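Local coordinates for protein Ton_1535 (PDB 3ZPJ) that is of unknown function but folds as an all-helical alpha-solenoid, an archaeal hypothetical protein that contains a left-handed helical turn, at residues A[71-74]-A[75-79]; A[99-102]-A[103-107]; A[111-114]-A[115-119]. All blocks are in the same frame, centred on the assembly; numbering follows the deposited sequence.

Contact 1: residues A[71-74]-A[75-79]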
loop_
_atom_site.group_PDB
_atom_site.type_symbol
_atom_site.label_atom_id
_atom_site.label_comp_id
_atom_site.label_asym_id
_atom_site.label_seq_id
_atom_site.Cartn_x
_atom_site.Cartn_y
_atom_site.Cartn_z
ATOM N N ALA A 71 12.640 19.515 16.879
ATOM C CA ALA A 71 12.164 18.986 15.604
ATOM C C ALA A 71 13.210 18.105 14.954
ATOM O O ALA A 71 12.897 17.018 14.464
ATOM C CB ALA A 71 11.765 20.116 14.650
ATOM N N ASN A 72 14.457 18.573 14.925
ATOM C CA ASN A 72 15.516 17.804 14.269
ATOM C C ASN A 72 15.758 16.478 14.981
ATOM O O ASN A 72 15.919 15.438 14.349
ATOM C CB ASN A 72 16.820 18.606 14.182
ATOM C CG ASN A 72 16.751 19.734 13.167
ATOM O OD1 ASN A 72 15.994 19.673 12.208
ATOM N ND2 ASN A 72 17.537 20.786 13.393
ATOM N N LYS A 73 15.762 16.542 16.305
ATOM C CA LYS A 73 15.990 15.386 17.152
ATOM C C LYS A 73 14.915 14.354 16.922
ATOM O O LYS A 73 15.184 13.154 16.855
ATOM C CB LYS A 73 15.944 15.821 18.614
ATOM C CG LYS A 73 16.923 15.099 19.528
ATOM C CD LYS A 73 17.030 15.819 20.887
ATOM C CE LYS A 73 18.069 15.176 21.797
ATOM N NZ LYS A 73 19.440 15.628 21.408
ATOM N N ALA A 74 13.688 14.850 16.824
ATOM C CA ALA A 74 12.525 14.011 16.629
ATOM C C ALA A 74 12.661 13.257 15.319
ATOM O O ALA A 74 12.413 12.054 15.276
ATOM C CB ALA A 74 11.257 14.841 16.649
ATOM N N VAL A 75 13.072 13.954 14.260
ATOM C CA VAL A 75 13.223 13.300 12.968
ATOM C C VAL A 75 14.371 12.308 13.033
ATOM O O VAL A 75 14.248 11.178 12.570
ATOM C CB VAL A 75 13.438 14.301 11.817
ATOM C CG1 VAL A 75 13.562 13.559 10.502
ATOM C CG2 VAL A 75 12.263 15.274 11.737
ATOM N N ALA A 76 15.477 12.716 13.649
ATOM C CA ALA A 76 16.635 11.836 13.745
ATOM C C ALA A 76 16.298 10.536 14.491
ATOM O O ALA A 76 16.606 9.433 14.018
ATOM C CB ALA A 76 17.796 12.552 14.404
ATOM N N TYR A 77 15.656 10.682 15.645
ATOM C CA TYR A 77 15.191 9.541 16.422
ATOM C C TYR A 77 14.238 8.655 15.605
ATOM O O TYR A 77 14.250 7.428 15.741
ATOM C CB TYR A 77 14.480 10.023 17.684
ATOM C CG TYR A 77 15.389 10.488 18.800
ATOM C CD1 TYR A 77 16.688 10.007 18.924
ATOM C CD2 TYR A 77 14.935 11.393 19.749
ATOM C CE1 TYR A 77 17.508 10.425 19.956
ATOM C CE2 TYR A 77 15.749 11.821 20.790
ATOM C CZ TYR A 77 17.032 11.335 20.889
ATOM O OH TYR A 77 17.837 11.762 21.926
ATOM N N SER A 78 13.420 9.274 14.756
ATOM C CA SER A 78 12.493 8.524 13.898
ATOM C C SER A 78 13.234 7.704 12.871
ATOM O O SER A 78 12.912 6.535 12.646
ATOM C CB SER A 78 11.538 9.460 13.168
ATOM O OG SER A 78 10.665 10.078 14.077
ATOM N N ILE A 79 14.220 8.331 12.239
ATOM C CA ILE A 79 15.084 7.649 11.279
ATOM C C ILE A 79 15.767 6.435 11.914
ATOM O O ILE A 79 15.732 5.327 11.378
ATOM C CB ILE A 79 16.099 8.625 10.693
ATOM C CG1 ILE A 79 15.338 9.787 10.034
ATOM C CG2 ILE A 79 17.036 7.924 9.691
ATOM C CD1 ILE A 79 16.216 10.792 9.322
#
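Lys-73 and Tyr-77, one helical turn apart, send their side chains out from the helix in parallel, in contact along much of their length. The lysine can be followed outward. Its CB leaves the helix with chi1 at -144°, away from a staggered value, and this carries CG over to the tyrosine ring, where it sits 3.7 Å from Tyr-77 CE2 and a little farther from CZ. CD stays near CE2, and CE reaches the hydroxyl end, with Lys-73 CE 3.4 Å from Tyr-77 OH. The aliphatic chain thus runs beside the ring from its CE2 atom to the phenol oxygen. At CE the chain bends (chi4 80°), and NZ turns away to hydrogen-bond the backbone oxygens of Ala-64 and Lys-65 at the end of helix 53-66. All of this belongs to helix 70-86 of the alpha-solenoid, packed against helices 29-45, 90-104 and 110-126. Arg-99 of helix 90-104 also touches Tyr-77. At the base of the ring, Tyr-77 CG lies 3.3 Å from Lys-73 O, the oxygen that receives the bond from Tyr-77 N at 2.8 Å. With an alanine here, the lysine methylenes from CG to CE would probably lose the surface they lie against, leaving a gap beside them. One residue on, Ser-78, which also packs on Leu-120, doubles the helical bond: its OG gives a hydrogen bond of 2.9 Å to Ala-74 O, and its N another of 3.0 Å to the same Ala-74 O, the two donors arriving from opposite faces of the carbonyl plane.

Contact 2: residues A[99-102]-A[103-107]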
loop_
_atom_site.group_PDB
_atom_site.type_symbol
_atom_site.label_atom_id
_atom_site.label_comp_id
_atom_site.label_asym_id
_atom_site.label_seq_id
_atom_site.Cartn_x
_atom_site.Cartn_y
_atom_site.Cartn_z
ATOM N N ARG A 99 11.057 8.340 22.112
ATOM C CA ARG A 99 11.920 9.497 22.231
ATOM C C ARG A 99 11.464 10.542 21.217
ATOM O O ARG A 99 11.344 11.720 21.545
ATOM C CB ARG A 99 13.389 9.128 22.022
ATOM C CG ARG A 99 13.962 8.221 23.108
ATOM C CD ARG A 99 15.487 8.163 23.022
ATOM N NE ARG A 99 16.018 6.924 23.578
ATOM C CZ ARG A 99 17.302 6.717 23.855
ATOM N NH1 ARG A 99 18.199 7.678 23.639
ATOM N NH2 ARG A 99 17.686 5.548 24.355
ATOM N N ALA A 100 11.181 10.095 19.997
ATOM C CA ALA A 100 10.693 10.993 18.943
ATOM C C ALA A 100 9.430 11.735 19.381
ATOM O O ALA A 100 9.379 12.962 19.333
ATOM C CB ALA A 100 10.463 10.232 17.633
ATOM N N ILE A 101 8.432 10.984 19.837
ATOM C CA ILE A 101 7.216 11.547 20.428
ATOM C C ILE A 101 7.512 12.615 21.499
ATOM O O ILE A 101 6.944 13.709 21.471
ATOM C CB ILE A 101 6.361 10.437 21.104
ATOM C CG1 ILE A 101 5.736 9.511 20.053
ATOM C CG2 ILE A 101 5.298 11.049 22.024
ATOM C CD1 ILE A 101 4.867 10.215 19.100
ATOM N N ASP A 102 8.378 12.291 22.453
ATOM C CA ASP A 102 8.656 13.228 23.550
ATOM C C ASP A 102 9.205 14.549 23.048
ATOM O O ASP A 102 8.802 15.612 23.520
ATOM C CB ASP A 102 9.642 12.643 24.548
ATOM C CG ASP A 102 9.078 11.474 25.296
ATOM O OD1 ASP A 102 7.848 11.450 25.518
ATOM O OD2 ASP A 102 9.873 10.577 25.651
ATOM N N GLU A 103 10.129 14.467 22.096
ATOM C CA GLU A 103 10.720 15.648 21.477
ATOM C C GLU A 103 9.702 16.467 20.685
ATOM O O GLU A 103 9.687 17.694 20.770
ATOM C CB GLU A 103 11.893 15.251 20.590
ATOM C CG GLU A 103 13.046 14.649 21.386
ATOM C CD GLU A 103 13.680 15.649 22.328
ATOM O OE1 GLU A 103 13.718 16.847 21.966
ATOM O OE2 GLU A 103 14.130 15.245 23.428
ATOM N N ALA A 104 8.847 15.783 19.927
ATOM C CA ALA A 104 7.732 16.437 19.245
ATOM C C ALA A 104 6.890 17.280 20.213
ATOM O O ALA A 104 6.558 18.425 19.923
ATOM C CB ALA A 104 6.866 15.411 18.563
ATOM N N ASN A 105 6.558 16.714 21.368
ATOM C CA ASN A 105 5.732 17.413 22.346
ATOM C C ASN A 105 6.439 18.588 23.001
ATOM O O ASN A 105 5.884 19.219 23.895
ATOM C CB ASN A 105 5.228 16.451 23.428
ATOM C CG ASN A 105 4.075 15.584 22.951
ATOM O OD1 ASN A 105 3.324 15.974 22.064
ATOM N ND2 ASN A 105 3.924 14.407 23.549
ATOM N N GLU A 106 7.662 18.879 22.571
ATOM C CA GLU A 106 8.414 20.003 23.127
ATOM C C GLU A 106 8.337 21.194 22.178
ATOM O O GLU A 106 8.654 22.325 22.547
ATOM C CB GLU A 106 9.868 19.602 23.391
ATOM C CG GLU A 106 10.395 20.033 24.744
ATOM C CD GLU A 106 9.495 19.617 25.901
ATOM O OE1 GLU A 106 8.844 18.553 25.806
ATOM O OE2 GLU A 106 9.440 20.360 26.906
ATOM N N ILE A 107 7.897 20.916 20.954
ATOM C CA ILE A 107 7.719 21.922 19.916
ATOM C C ILE A 107 6.583 22.894 20.207
ATOM O O ILE A 107 5.485 22.486 20.620
ATOM C CB ILE A 107 7.437 21.255 18.582
ATOM C CG1 ILE A 107 8.530 20.222 18.279
ATOM C CG2 ILE A 107 7.346 22.294 17.487
ATOM C CD1 ILE A 107 8.379 19.564 16.893
#
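The CG2 methyl of Ile-101 lies 3.9 Å from Asn-105 ND2, the two side chains running abreast at the end of helix 90-104. The isoleucine brings this branch forward because CG2 is anti to its own backbone N. The amide uses its other end elsewhere: Asn-105 OD1 accepts a hydrogen bond from Lys-113 NZ of the next helix. Glu-103 is turned differently, folding back along the preceding turn. Its CG lies 3.4 Å from Arg-99 O, the carbonyl that takes the bond from Glu-103 N, and a bend at chi2 (-65°) brings the carboxylate against the CD methylene of Lys-73 in helix 70-86. Here helix 90-104 of the alpha-solenoid runs out. Asn-105 N still bonds to Ile-101 O at 3.0 Å, but a type I beta turn from Ala-104 to Ile-107 follows, closed by Ile-107 N bonding to Ala-104 O at 3.0 Å. The small residues face inward: Ala-100 packs on Tyr-77 and Ser-78, Ala-104 on Leu-117. The Arg-99 chain runs back along the helix to Asp-95 and Phe-96, its NE in a salt bridge with the aspartate and its guanidinium in a cation-pi contact with the ring.

Contact 3: residues A[111-114]-A[115-119]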
loop_
_atom_site.group_PDB
_atom_site.type_symbol
_atom_site.label_atom_id
_atom_site.label_comp_id
_atom_site.label_asym_id
_atom_site.label_seq_id
_atom_site.Cartn_x
_atom_site.Cartn_y
_atom_site.Cartn_z
ATOM N N ILE A 111 1.813 24.088 14.078
ATOM C CA ILE A 111 2.040 23.700 12.699
ATOM C C ILE A 111 3.390 22.991 12.611
ATOM O O ILE A 111 3.511 21.989 11.919
ATOM C CB ILE A 111 1.929 24.886 11.705
ATOM C CG1 ILE A 111 0.514 25.459 11.732
ATOM C CG2 ILE A 111 2.235 24.429 10.283
ATOM C CD1 ILE A 111 0.292 26.560 10.739
ATOM N N GLU A 112 4.403 23.466 13.337
ATOM C CA GLU A 112 5.661 22.731 13.297
ATOM C C GLU A 112 5.484 21.340 13.918
ATOM O O GLU A 112 5.880 20.327 13.318
ATOM C CB GLU A 112 6.810 23.489 13.954
ATOM C CG GLU A 112 8.190 22.987 13.511
ATOM C CD GLU A 112 9.339 23.702 14.213
ATOM O OE1 GLU A 112 9.076 24.688 14.939
ATOM O OE2 GLU A 112 10.504 23.276 14.036
ATOM N N LYS A 113 4.866 21.289 15.098
ATOM C CA LYS A 113 4.587 20.011 15.744
ATOM C C LYS A 113 3.911 19.021 14.795
ATOM O O LYS A 113 4.335 17.870 14.693
ATOM C CB LYS A 113 3.707 20.198 16.952
ATOM C CG LYS A 113 3.563 18.964 17.825
ATOM C CD LYS A 113 3.093 19.390 19.216
ATOM C CE LYS A 113 2.639 18.210 20.054
ATOM N NZ LYS A 113 2.436 18.608 21.484
ATOM N N GLY A 114 2.882 19.489 14.096
ATOM C CA GLY A 114 2.100 18.645 13.212
ATOM C C GLY A 114 2.968 18.040 12.135
ATOM O O GLY A 114 2.827 16.868 11.797
ATOM N N MET A 115 3.871 18.854 11.602
ATOM C CA MET A 115 4.750 18.447 10.510
ATOM C C MET A 115 5.691 17.343 10.957
ATOM O O MET A 115 5.865 16.324 10.273
ATOM C CB MET A 115 5.567 19.650 10.042
ATOM C CG MET A 115 4.743 20.744 9.392
ATOM S SD MET A 115 4.217 20.289 7.740
ATOM C CE MET A 115 4.733 21.781 6.907
ATOM N N VAL A 116 6.309 17.569 12.107
ATOM C CA VAL A 116 7.206 16.595 12.696
ATOM C C VAL A 116 6.446 15.312 12.997
ATOM O O VAL A 116 6.933 14.231 12.692
ATOM C CB VAL A 116 7.853 17.149 13.977
ATOM C CG1 VAL A 116 8.494 16.038 14.785
ATOM C CG2 VAL A 116 8.867 18.232 13.631
ATOM N N LEU A 117 5.239 15.415 13.551
ATOM C CA LEU A 117 4.483 14.186 13.850
ATOM C C LEU A 117 4.208 13.313 12.619
ATOM O O LEU A 117 4.279 12.077 12.690
ATOM C CB LEU A 117 3.178 14.486 14.567
ATOM C CG LEU A 117 3.423 15.059 15.949
ATOM C CD1 LEU A 117 2.102 15.414 16.594
ATOM C CD2 LEU A 117 4.164 14.029 16.768
ATOM N N SER A 118 3.919 13.947 11.490
ATOM C CA SER A 118 3.543 13.174 10.307
ATOM C C SER A 118 4.756 12.471 9.708
ATOM O O SER A 118 4.608 11.448 9.044
ATOM C CB SER A 118 2.832 14.053 9.270
ATOM O OG SER A 118 3.485 15.299 9.132
ATOM N N THR A 119 5.944 13.034 9.939
ATOM C CA THR A 119 7.215 12.442 9.518
ATOM C C THR A 119 7.451 11.191 10.349
ATOM O O THR A 119 7.817 10.129 9.841
ATOM C CB THR A 119 8.413 13.425 9.748
ATOM O OG1 THR A 119 8.341 14.505 8.817
ATOM C CG2 THR A 119 9.758 12.721 9.562
#
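Residues 111-114 pass without a break into 115-119 along the first turns of helix 110-126, and Val-116 N bonds Glu-112 O at 3.0 Å. Leu-117 N bonds Lys-113 O at 2.9 Å. The bond from Met-115 N to Ile-111 O is longer, 3.2 Å, and that oxygen also has the methionine side chain close by: Met-115 CG, folded back beside the backbone N with chi1 at -66°, lies 3.1 Å from Ile-111 O. Further bends then lead the thioether off to Arg-160 of helix 151-170. Lys-113 and Leu-117, one turn apart, meet flank to flank. The point of contact is aliphatic, Lys-113 CG resting 4.0 Å from Leu-117 CD1, after which the lysine runs on extended until its NZ is held by Asn-105 in the loop after helix 90-104. Leu-117 also leans over its own helix, its CG 3.2 Å from Lys-113 O, and packs on Ala-140 and Thr-143 of helix 130-146. Val-116 packs on Ala-71 and Ala-74 of helix 70-86. Gly-114, with no side chain, comes one turn before Ser-118, which faces Phe-137, Ile-161 and Leu-164. Ser-118 N bonds Gly-114 O at 3.1 Å. The serine OG, set between its backbone N and carbonyl carbon (chi1 43°), lies near both Gly-114 O and Met-115 O, and which of them takes its proton is not settled. The helix thus sits among several neighbours of the alpha-solenoid. The chemistry is divided accordingly: aliphatic branches make the packing between helices, and the lysine joins that packing with its methylenes while its ammonium group ties helix 110-126 to the loop before it.

Contacts 1, 2 and 3 follow one another along the chain on three successive helices, 70-86, 90-104 and 110-126, all on the same side of the chain's centre. The centres of contacts 1 and 2 lie about 9 Å apart, those of 2 and 3 about 10 Å, and those of 1 and 3 about 11 Å, and each touches both others. Ala-100 CB packs against Ala-74 O, Ala-71 CB meets Glu-112 OE2, and Ile-107 CD1 meets Val-116 CG2; the small alanines probably allow the helices to approach closely. Such successive packing of neighbouring helices, without any strand, is how an alpha-solenoid grows, and these contacts form part of its N-terminal half.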